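Hydroxynitrile lyase (Passiflora edulis, PDB 5Y02) is a hydroxynitrile lyase, built on a dimeric A/B barrel domain, that binds (R)-mandelonitrile and probably splits such cyanohydrins into an aldehyde and cyanide. Local coordinates at residues A[9-14]-A[63-68]; A[29-34]-A[85-90]; A[57-62]-A[95-100]. All coordinates share one frame; numbering follows the deposited sequence.

Contact 1: residues A[9-14]-A[63-68]; sequences HIVFNR and HAYEST. With MXN ((2R)-hydroxy(phenyl)ethanenitrile), chain M.
The Tyr65 ring crosses Val11 obliquely, with its CD1 against the methyl CG1 of Val11 at 3.8 Å. CG of Tyr65 is anti to its carbonyl carbon (chi1 -41°). This lays the ring along strand 9-14 and takes the hydroxyl to Asn13. Tyr65 OH donates to Asn13 OD1 at 2.8 Å, from above the plane of the amide carbonyl. The same hydroxyl is hydrogen-bonded to the Tyr15 hydroxyl. Asn13 adopts the crowded first torsion, and its OD1 comes 3.2 Å from CB of His63.

The two strands run antiparallel and share six backbone hydrogen bonds. The straightest is Val11 N to Tyr65 O, 2.9 Å at 169°. His9, Val11 and Asn13 form hydrogen-bonded pairs with Ser67, Tyr65 and His63.

CG of His9 is anti to the backbone N (chi1 173°), so the imidazole rises toward mandelonitrile. Its NE2 shares a 2.6 Å hydrogen bond with ligand O10. Its ND1 is held by Asn102. Ser67 OG lies at the edge of this ring. A water joins Ser67 OG to His9 O. Val11 CG2 meets the nitrile carbon C8 at 3.8 Å.

On the reverse face, Ile10 runs alongside Glu66, its CD1 3.5 Å from Glu66 CB. Phe12 packs on Ala64 and stacks on Phe12 of the second subunit. Glu66 OE2 is hydrogen-bonded to Tyr103 of that subunit and salt-bridged to its Arg8; OE1 pairs with Arg8 of its own chain. One face helps line the mandelonitrile pocket and the other takes part in the dimer interface, as expected of central strands in a dimeric alpha/beta barrel.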
loop_
_atom_site.group_PDB
_atom_site.type_symbol
_atom_site.label_atom_id
_atom_site.label_comp_id
_atom_site.label_asym_id
_atom_site.label_seq_id
_atom_site.Cartn_x
_atom_site.Cartn_y
_atom_site.Cartn_z
ATOM N N HIS A 9 -0.363 7.860 -1.092
ATOM C CA HIS A 9 -0.826 7.382 -2.383
ATOM C C HIS A 9 -0.107 6.052 -2.603
ATOM O O HIS A 9 1.112 6.020 -2.814
ATOM C CB HIS A 9 -0.466 8.422 -3.449
ATOM C CG HIS A 9 -0.741 8.004 -4.862
ATOM N ND1 HIS A 9 -2.015 7.926 -5.382
ATOM C CD2 HIS A 9 0.102 7.753 -5.895
ATOM C CE1 HIS A 9 -1.947 7.592 -6.660
ATOM N NE2 HIS A 9 -0.677 7.482 -6.999
ATOM N N ILE A 10 -0.871 4.965 -2.532
ATOM C CA ILE A 10 -0.319 3.626 -2.632
ATOM C C ILE A 10 -0.946 2.896 -3.798
ATOM O O ILE A 10 -2.148 2.782 -3.865
ATOM C CB ILE A 10 -0.540 2.751 -1.376
ATOM C CG1 ILE A 10 -0.198 3.507 -0.093
ATOM C CG2 ILE A 10 0.279 1.474 -1.495
ATOM C CD1 ILE A 10 1.230 3.928 0.068
ATOM N N VAL A 11 -0.085 2.352 -4.648
ATOM C CA VAL A 11 -0.439 1.667 -5.878
ATOM C C VAL A 11 0.094 0.246 -5.777
ATOM O O VAL A 11 1.268 0.029 -5.456
ATOM C CB VAL A 11 0.201 2.360 -7.090
ATOM C CG1 VAL A 11 -0.120 1.619 -8.391
ATOM C CG2 VAL A 11 -0.253 3.812 -7.147
ATOM N N PHE A 12 -0.773 -0.726 -6.039
ATOM C CA PHE A 12 -0.333 -2.109 -6.295
ATOM C C PHE A 12 -0.663 -2.413 -7.764
ATOM O O PHE A 12 -1.753 -2.095 -8.214
ATOM C CB PHE A 12 -1.105 -3.151 -5.476
ATOM C CG PHE A 12 -0.937 -3.085 -3.983
ATOM C CD1 PHE A 12 0.106 -2.411 -3.366
ATOM C CD2 PHE A 12 -1.824 -3.790 -3.192
ATOM C CE1 PHE A 12 0.235 -2.419 -1.992
ATOM C CE2 PHE A 12 -1.690 -3.809 -1.810
ATOM C CZ PHE A 12 -0.661 -3.119 -1.216
ATOM N N ASN A 13 0.248 -3.040 -8.500
ATOM C CA ASN A 13 -0.061 -3.489 -9.852
ATOM C C ASN A 13 0.561 -4.832 -10.202
ATOM O O ASN A 13 1.336 -5.417 -9.437
ATOM C CB ASN A 13 0.273 -2.404 -10.910
ATOM C CG ASN A 13 1.698 -2.472 -11.414
ATOM O OD1 ASN A 13 2.619 -2.721 -10.657
ATOM N ND2 ASN A 13 1.887 -2.236 -12.727
ATOM N N ARG A 14 0.158 -5.301 -11.374
ATOM C CA ARG A 14 0.699 -6.442 -12.043
ATOM C C ARG A 14 0.810 -6.004 -13.496
ATOM O O ARG A 14 -0.128 -5.401 -14.024
ATOM C CB ARG A 14 -0.269 -7.628 -11.937
ATOM C CG ARG A 14 0.288 -8.931 -12.490
ATOM C CD ARG A 14 -0.831 -9.956 -12.687
ATOM N NE ARG A 14 -0.262 -11.157 -13.285
ATOM C CZ ARG A 14 0.396 -12.109 -12.622
ATOM N NH1 ARG A 14 0.563 -12.055 -11.294
ATOM N NH2 ARG A 14 0.906 -13.144 -13.300
ATOM N N HIS A 63 3.947 -5.700 -7.678
ATOM C CA HIS A 63 4.669 -4.468 -7.383
ATOM C C HIS A 63 3.821 -3.528 -6.533
ATOM O O HIS A 63 2.579 -3.447 -6.691
ATOM C CB HIS A 63 4.963 -3.728 -8.659
ATOM C CG HIS A 63 6.014 -4.348 -9.512
ATOM N ND1 HIS A 63 5.821 -5.526 -10.203
ATOM C CD2 HIS A 63 7.251 -3.905 -9.848
ATOM C CE1 HIS A 63 6.906 -5.789 -10.910
ATOM N NE2 HIS A 63 7.786 -4.823 -10.715
ATOM N N ALA A 64 4.499 -2.820 -5.627
ATOM C CA ALA A 64 3.897 -1.752 -4.848
ATOM C C ALA A 64 4.709 -0.476 -5.036
ATOM O O ALA A 64 5.942 -0.528 -5.181
ATOM C CB ALA A 64 3.849 -2.110 -3.370
ATOM N N TYR A 65 4.001 0.639 -5.012
ATOM C CA TYR A 65 4.609 1.974 -5.128
ATOM C C TYR A 65 3.930 2.875 -4.102
ATOM O O TYR A 65 2.693 2.925 -4.028
ATOM C CB TYR A 65 4.424 2.552 -6.532
ATOM C CG TYR A 65 4.606 1.558 -7.640
ATOM C CD1 TYR A 65 3.563 0.694 -7.983
ATOM C CD2 TYR A 65 5.795 1.461 -8.352
ATOM C CE1 TYR A 65 3.694 -0.227 -8.996
ATOM C CE2 TYR A 65 5.935 0.530 -9.380
ATOM C CZ TYR A 65 4.871 -0.310 -9.699
ATOM O OH TYR A 65 4.952 -1.249 -10.698
ATOM N N GLU A 66 4.730 3.622 -3.347
ATOM C CA GLU A 66 4.205 4.505 -2.328
ATOM C C GLU A 66 4.758 5.905 -2.548
ATOM O O GLU A 66 5.929 6.070 -2.936
ATOM C CB GLU A 66 4.581 3.995 -0.924
ATOM C CG GLU A 66 6.038 3.578 -0.768
ATOM C CD GLU A 66 6.394 3.186 0.653
ATOM O OE1 GLU A 66 6.706 4.095 1.447
ATOM O OE2 GLU A 66 6.314 1.976 0.987
ATOM N N SER A 67 3.924 6.894 -2.287
ATOM C CA SER A 67 4.367 8.299 -2.304
ATOM C C SER A 67 3.483 9.141 -1.399
ATOM O O SER A 67 2.424 8.697 -0.913
ATOM C CB SER A 67 4.415 8.842 -3.720
ATOM O OG SER A 67 3.200 8.666 -4.409
ATOM N N THR A 68 3.949 10.350 -1.130
ATOM C CA THR A 68 3.300 11.211 -0.174
ATOM C C THR A 68 3.072 12.565 -0.830
ATOM O O THR A 68 3.950 13.055 -1.519
ATOM C CB THR A 68 4.170 11.377 1.088
ATOM O OG1 THR A 68 4.356 10.118 1.728
ATOM C CG2 THR A 68 3.513 12.333 2.075
HETATM C C1 MXN M . 0.257 7.464 -11.333
HETATM C C2 MXN M . -0.299 7.105 -12.557
HETATM C C3 MXN M . -0.316 8.006 -13.623
HETATM C C4 MXN M . 0.244 9.269 -13.458
HETATM C C5 MXN M . 0.789 9.640 -12.237
HETATM C C6 MXN M . 0.803 8.746 -11.172
HETATM C C7 MXN M . 0.207 6.478 -10.222
HETATM C C8 MXN M . -1.231 6.231 -9.970
HETATM N N9 MXN M . -2.369 6.047 -9.779
HETATM O O10 MXN M . 0.827 7.009 -9.035
HETATM O O HOH W 1 2.946 5.953 -5.467
#

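Contact 2: residues A[29-34]-A[85-90]; sequences ADYGNL and LEFAKE. With MXN ((2R)-hydroxy(phenyl)ethanenitrile), chain M.
Two antiparallel helices cover the ligand face of the sheet in this ferredoxin-like fold, and the cyanohydrin pocket reaches up between them. The axes of 29-34 and 85-90 are 10.6 Å apart and make an angle of 162°. Phe87 carries most of the packing.

CG of Phe87 is anti to its backbone N (chi1 179°), and the ring is driven toward helix 29-34. Its tip CZ presses on Tyr31 CB at 3.3 Å, which is tight. The CA of Tyr31 sits over one face of the Phe87 ring. The two rings are near parallel but slid apart, with centroids 5.1 Å apart, so they barely overlap. Leu34 CD1 reaches Phe87 CD2 at 3.8 Å and packs obliquely on that ring.

CG of Tyr31 is also anti to its backbone N (chi1 -166°). The phenol therefore descends from the helix toward the sheet. Its hydroxyl makes a very short hydrogen bond, OH to mandelonitrile O10 at 2.4 Å. The ligand oxygen is also bonded to His9, so two side chains grip it. Phe87 meets the ligand phenyl with its edge, CD2 to C4 at 3.7 Å. Ala88 CB touches the phenyl beside it, 3.9 Å from C3.

Beyond Phe87, two acids cross at about a right angle. Asp30 OD2 and Glu90 OE2 are 2.5 Å apart, and one of the acids probably carries a proton. The other Asp30 oxygen, OD1, accepts a hydrogen bond from Gln26 NE2. Inward, the helix pair sets Phe87 and Ala88 against the ligand phenyl and the Tyr31 hydroxyl against its alcohol oxygen, which makes it part of the helical side of the mandelonitrile pocket.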
loop_
_atom_site.group_PDB
_atom_site.type_symbol
_atom_site.label_atom_id
_atom_site.label_comp_id
_atom_site.label_asym_id
_atom_site.label_seq_id
_atom_site.Cartn_x
_atom_site.Cartn_y
_atom_site.Cartn_z
ATOM N N ALA A 29 11.245 3.374 -13.818
ATOM C CA ALA A 29 12.167 4.522 -13.794
ATOM C C ALA A 29 11.454 5.826 -14.148
ATOM O O ALA A 29 11.703 6.849 -13.512
ATOM C CB ALA A 29 13.356 4.296 -14.711
ATOM N N ASP A 30 10.569 5.781 -15.146
ATOM C CA ASP A 30 9.767 6.938 -15.555
ATOM C C ASP A 30 8.868 7.405 -14.412
ATOM O O ASP A 30 8.685 8.592 -14.203
ATOM C CB ASP A 30 8.893 6.607 -16.791
ATOM C CG ASP A 30 9.704 6.392 -18.076
ATOM O OD1 ASP A 30 10.921 6.639 -18.097
ATOM O OD2 ASP A 30 9.106 5.964 -19.096
ATOM N N TYR A 31 8.303 6.448 -13.679
ATOM C CA TYR A 31 7.446 6.752 -12.542
ATOM C C TYR A 31 8.240 7.508 -11.461
ATOM O O TYR A 31 7.834 8.582 -11.047
ATOM C CB TYR A 31 6.887 5.455 -11.967
ATOM C CG TYR A 31 5.737 5.547 -10.996
ATOM C CD1 TYR A 31 5.238 6.759 -10.510
ATOM C CD2 TYR A 31 5.163 4.373 -10.523
ATOM C CE1 TYR A 31 4.199 6.784 -9.594
ATOM C CE2 TYR A 31 4.128 4.399 -9.617
ATOM C CZ TYR A 31 3.654 5.596 -9.154
ATOM O OH TYR A 31 2.604 5.599 -8.259
ATOM N N GLY A 32 9.363 6.949 -11.051
ATOM C CA GLY A 32 10.226 7.570 -10.028
ATOM C C GLY A 32 10.693 8.971 -10.412
ATOM O O GLY A 32 10.713 9.873 -9.577
ATOM N N ASN A 33 11.012 9.150 -11.686
ATOM C CA ASN A 33 11.460 10.442 -12.223
ATOM C C ASN A 33 10.409 11.574 -12.158
ATOM O O ASN A 33 10.764 12.769 -12.200
ATOM C CB ASN A 33 11.950 10.252 -13.654
ATOM C CG ASN A 33 12.667 11.477 -14.189
ATOM O OD1 ASN A 33 13.566 12.005 -13.544
ATOM N ND2 ASN A 33 12.243 11.953 -15.346
ATOM N N LEU A 34 9.121 11.226 -12.027
ATOM C CA LEU A 34 8.096 12.242 -11.805
ATOM C C LEU A 34 8.358 13.118 -10.592
ATOM O O LEU A 34 7.949 14.268 -10.608
ATOM C CB LEU A 34 6.685 11.644 -11.694
ATOM C CG LEU A 34 6.040 11.138 -12.979
ATOM C CD1 LEU A 34 4.702 10.456 -12.667
ATOM C CD2 LEU A 34 5.824 12.247 -13.984
ATOM N N LEU A 85 0.165 13.170 -16.955
ATOM C CA LEU A 85 -0.709 12.676 -18.018
ATOM C C LEU A 85 0.078 11.893 -19.065
ATOM O O LEU A 85 -0.426 10.901 -19.597
ATOM C CB LEU A 85 -1.480 13.809 -18.689
ATOM C CG LEU A 85 -2.505 14.557 -17.842
ATOM C CD1 LEU A 85 -2.956 15.790 -18.612
ATOM C CD2 LEU A 85 -3.697 13.688 -17.468
ATOM N N GLU A 86 1.300 12.330 -19.357
ATOM C CA GLU A 86 2.149 11.593 -20.289
ATOM C C GLU A 86 2.549 10.239 -19.739
ATOM O O GLU A 86 2.551 9.261 -20.473
ATOM C CB GLU A 86 3.393 12.398 -20.688
ATOM C CG GLU A 86 3.071 13.599 -21.573
ATOM C CD GLU A 86 2.335 13.217 -22.853
ATOM O OE1 GLU A 86 2.922 12.487 -23.668
ATOM O OE2 GLU A 86 1.167 13.629 -23.042
ATOM N N PHE A 87 2.896 10.190 -18.453
ATOM C CA PHE A 87 3.212 8.922 -17.806
ATOM C C PHE A 87 1.993 7.976 -17.787
ATOM O O PHE A 87 2.148 6.780 -18.009
ATOM C CB PHE A 87 3.757 9.150 -16.399
ATOM C CG PHE A 87 4.073 7.881 -15.679
ATOM C CD1 PHE A 87 5.104 7.071 -16.125
ATOM C CD2 PHE A 87 3.303 7.460 -14.604
ATOM C CE1 PHE A 87 5.370 5.860 -15.506
ATOM C CE2 PHE A 87 3.575 6.260 -13.965
ATOM C CZ PHE A 87 4.615 5.462 -14.417
ATOM N N ALA A 88 0.793 8.516 -17.567
ATOM C CA ALA A 88 -0.440 7.700 -17.513
ATOM C C ALA A 88 -0.672 6.918 -18.804
ATOM O O ALA A 88 -1.203 5.813 -18.768
ATOM C CB ALA A 88 -1.659 8.571 -17.219
ATOM N N LYS A 89 -0.276 7.513 -19.927
ATOM C CA LYS A 89 -0.401 6.870 -21.246
ATOM C C LYS A 89 0.437 5.602 -21.379
ATOM O O LYS A 89 0.065 4.693 -22.116
ATOM C CB LYS A 89 -0.010 7.847 -22.359
ATOM C CG LYS A 89 -0.984 8.988 -22.531
ATOM C CD LYS A 89 -0.486 9.971 -23.580
ATOM C CE LYS A 89 -1.421 11.160 -23.640
ATOM N NZ LYS A 89 -1.147 12.023 -24.816
ATOM N N GLU A 90 1.567 5.543 -20.679
ATOM C CA GLU A 90 2.336 4.314 -20.659
ATOM C C GLU A 90 2.014 3.429 -19.472
ATOM O O GLU A 90 2.016 2.228 -19.619
ATOM C CB GLU A 90 3.830 4.565 -20.831
ATOM C CG GLU A 90 4.586 5.136 -19.666
ATOM C CD GLU A 90 6.102 4.929 -19.785
ATOM O OE1 GLU A 90 6.632 4.562 -20.862
ATOM O OE2 GLU A 90 6.781 5.117 -18.781
HETATM C C1 MXN M . 0.257 7.464 -11.333
HETATM C C2 MXN M . -0.299 7.105 -12.557
HETATM C C3 MXN M . -0.316 8.006 -13.623
HETATM C C4 MXN M . 0.244 9.269 -13.458
HETATM C C5 MXN M . 0.789 9.640 -12.237
HETATM C C6 MXN M . 0.803 8.746 -11.172
HETATM C C7 MXN M . 0.207 6.478 -10.222
HETATM C C8 MXN M . -1.231 6.231 -9.970
HETATM N N9 MXN M . -2.369 6.047 -9.779
HETATM O O10 MXN M . 0.827 7.009 -9.035
#

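Contact 3: residues A[57-62]-A[95-100]; sequences RADGFT and CEKIVV
The tight part of this contact is the Phe61 ring, held between two side chains of strand 95-104. Lys97 CE lies over the centre of one face, 3.8 Å from the ring centroid. Val99 CG1 covers the opposite face at 4.2 Å from the centroid. Both are CH-pi contacts. The backbone N of Ile98 comes to the ring edge, 3.8 Å from Phe61 CE1.

Lys97 leaves the backbone by the crowded first torsion (chi1 55°) and is then fully extended, so its chain runs across the ring. Its ammonium makes an off-centre cation-pi contact, NZ 4.3 Å from the Phe61 centroid. Phe61 touches Phe12 and, on the second subunit, Leu101.

The loose side is the tip of the loop. Lys97 NZ donates to Asp59 O at 2.7 Å, nearly along the C=O axis. The Asp59 carboxylate is too far for a salt bridge, OD2 lying 4.2 Å from NZ. A water spans that gap, accepting from the ammonium and donating to Asp59 OD2. The charge thus meets a carbonyl, a water and a ring face.

The loop turns by a type I' beta turn from Ala58 to Phe61, closed by a bond from Phe61 N to Ala58 O. In the other segment, Glu96 and Lys97 face Arg14 in a classic beta bulge of strand 95-104, outermost on its side of this chain's ferredoxin-like sheet.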
loop_
_atom_site.group_PDB
_atom_site.type_symbol
_atom_site.label_atom_id
_atom_site.label_comp_id
_atom_site.label_asym_id
_atom_site.label_seq_id
_atom_site.Cartn_x
_atom_site.Cartn_y
_atom_site.Cartn_z
ATOM N N ARG A 57 -0.829 -13.508 0.358
ATOM C CA ARG A 57 -2.097 -12.780 0.194
ATOM C C ARG A 57 -2.003 -11.616 -0.811
ATOM O O ARG A 57 -2.856 -10.723 -0.799
ATOM C CB ARG A 57 -2.597 -12.278 1.564
ATOM C CG ARG A 57 -2.993 -13.382 2.545
ATOM C CD ARG A 57 -3.518 -12.792 3.843
ATOM N NE ARG A 57 -3.932 -13.793 4.843
ATOM C CZ ARG A 57 -5.141 -14.363 4.929
ATOM N NH1 ARG A 57 -6.114 -14.095 4.057
ATOM N NH2 ARG A 57 -5.382 -15.237 5.909
ATOM N N ALA A 58 -1.002 -11.648 -1.700
ATOM C CA ALA A 58 -0.803 -10.583 -2.695
ATOM C C ALA A 58 -1.769 -10.645 -3.876
ATOM O O ALA A 58 -1.869 -9.699 -4.661
ATOM C CB ALA A 58 0.645 -10.570 -3.171
ATOM N N ASP A 59 -2.482 -11.766 -4.009
ATOM C CA ASP A 59 -3.566 -11.894 -4.969
ATOM C C ASP A 59 -3.157 -11.539 -6.398
ATOM O O ASP A 59 -3.912 -10.904 -7.126
ATOM C CB ASP A 59 -4.774 -11.070 -4.509
ATOM C CG ASP A 59 -6.064 -11.450 -5.241
ATOM O OD1 ASP A 59 -6.150 -12.568 -5.796
ATOM O OD2 ASP A 59 -6.978 -10.606 -5.275
ATOM N N GLY A 60 -1.965 -11.968 -6.792
ATOM C CA GLY A 60 -1.461 -11.741 -8.139
ATOM C C GLY A 60 -0.813 -10.388 -8.381
ATOM O O GLY A 60 -0.228 -10.185 -9.443
ATOM N N PHE A 61 -0.877 -9.467 -7.411
ATOM C CA PHE A 61 -0.137 -8.206 -7.516
ATOM C C PHE A 61 1.343 -8.451 -7.240
ATOM O O PHE A 61 1.709 -9.190 -6.323
ATOM C CB PHE A 61 -0.722 -7.148 -6.579
ATOM C CG PHE A 61 -2.105 -6.718 -6.960
ATOM C CD1 PHE A 61 -2.290 -5.757 -7.969
ATOM C CD2 PHE A 61 -3.223 -7.276 -6.353
ATOM C CE1 PHE A 61 -3.556 -5.360 -8.342
ATOM C CE2 PHE A 61 -4.505 -6.883 -6.725
ATOM C CZ PHE A 61 -4.671 -5.929 -7.724
ATOM N N THR A 62 2.195 -7.846 -8.053
ATOM C CA THR A 62 3.630 -8.090 -7.982
ATOM C C THR A 62 4.456 -6.910 -7.495
ATOM O O THR A 62 5.552 -7.128 -7.003
ATOM C CB THR A 62 4.184 -8.519 -9.338
ATOM O OG1 THR A 62 3.919 -7.500 -10.300
ATOM C CG2 THR A 62 3.482 -9.834 -9.791
ATOM N N CYS A 95 -0.623 -2.121 -17.208
ATOM C CA CYS A 95 -1.136 -2.833 -16.032
ATOM C C CYS A 95 -2.109 -3.928 -16.438
ATOM O O CYS A 95 -3.156 -3.655 -17.051
ATOM C CB CYS A 95 -1.838 -1.879 -15.061
ATOM S SG CYS A 95 -0.803 -0.640 -14.254
ATOM N N GLU A 96 -1.771 -5.168 -16.099
ATOM C CA GLU A 96 -2.754 -6.257 -16.174
ATOM C C GLU A 96 -3.864 -5.991 -15.153
ATOM O O GLU A 96 -5.062 -6.106 -15.450
ATOM C CB GLU A 96 -2.071 -7.602 -15.934
ATOM C CG GLU A 96 -2.993 -8.802 -15.973
ATOM C CD GLU A 96 -3.707 -8.947 -17.304
ATOM O OE1 GLU A 96 -3.118 -8.631 -18.371
ATOM O OE2 GLU A 96 -4.871 -9.371 -17.269
ATOM N N LYS A 97 -3.460 -5.606 -13.944
ATOM C CA LYS A 97 -4.395 -5.037 -12.999
ATOM C C LYS A 97 -3.748 -4.031 -12.069
ATOM O O LYS A 97 -2.529 -3.906 -12.023
ATOM C CB LYS A 97 -5.120 -6.126 -12.229
ATOM C CG LYS A 97 -4.219 -7.103 -11.522
ATOM C CD LYS A 97 -5.077 -8.205 -10.936
ATOM C CE LYS A 97 -4.344 -9.012 -9.885
ATOM N NZ LYS A 97 -5.365 -9.723 -9.055
ATOM N N ILE A 98 -4.591 -3.301 -11.351
ATOM C CA ILE A 98 -4.114 -2.203 -10.516
ATOM C C ILE A 98 -5.131 -1.932 -9.416
ATOM O O ILE A 98 -6.336 -2.092 -9.623
ATOM C CB ILE A 98 -3.841 -0.938 -11.358
ATOM C CG1 ILE A 98 -3.191 0.163 -10.498
ATOM C CG2 ILE A 98 -5.116 -0.426 -12.027
ATOM C CD1 ILE A 98 -2.786 1.379 -11.280
ATOM N N VAL A 99 -4.640 -1.583 -8.233
ATOM C CA VAL A 99 -5.477 -1.013 -7.190
ATOM C C VAL A 99 -4.700 0.152 -6.568
ATOM O O VAL A 99 -3.484 0.043 -6.362
ATOM C CB VAL A 99 -5.915 -2.048 -6.133
ATOM C CG1 VAL A 99 -4.724 -2.745 -5.499
ATOM C CG2 VAL A 99 -6.788 -1.419 -5.064
ATOM N N VAL A 100 -5.409 1.246 -6.310
ATOM C CA VAL A 100 -4.818 2.471 -5.767
ATOM C C VAL A 100 -5.673 2.968 -4.614
ATOM O O VAL A 100 -6.875 3.110 -4.759
ATOM C CB VAL A 100 -4.721 3.579 -6.844
ATOM C CG1 VAL A 100 -3.924 4.758 -6.317
ATOM C CG2 VAL A 100 -4.060 3.044 -8.116
HETATM O O HOH W 2 -7.433 -8.760 -7.936
#

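Contacts 1 and 2 are buried and line mandelonitrile on two sides, one on the sheet and one on the helices. They meet directly, Tyr65 CG lying 3.5 Å from Tyr31 CE2. Contact 3 is only partly buried and sits at one end of the sheet. It joins contact 1 through neighbouring strands 7-15 and 95-104, with Phe12 N probably bonded to Val99 O. It does not touch contact 2. The chemistry follows the place. Contact 1 rests on backbone hydrogen bonds, contact 2 on aromatic packing, and contact 3 on a ring between a lysine and a valine, with the ammonium bonded to a loop carbonyl. Contacts 1 and 3 also reach the second subunit, whereas contact 2 does not.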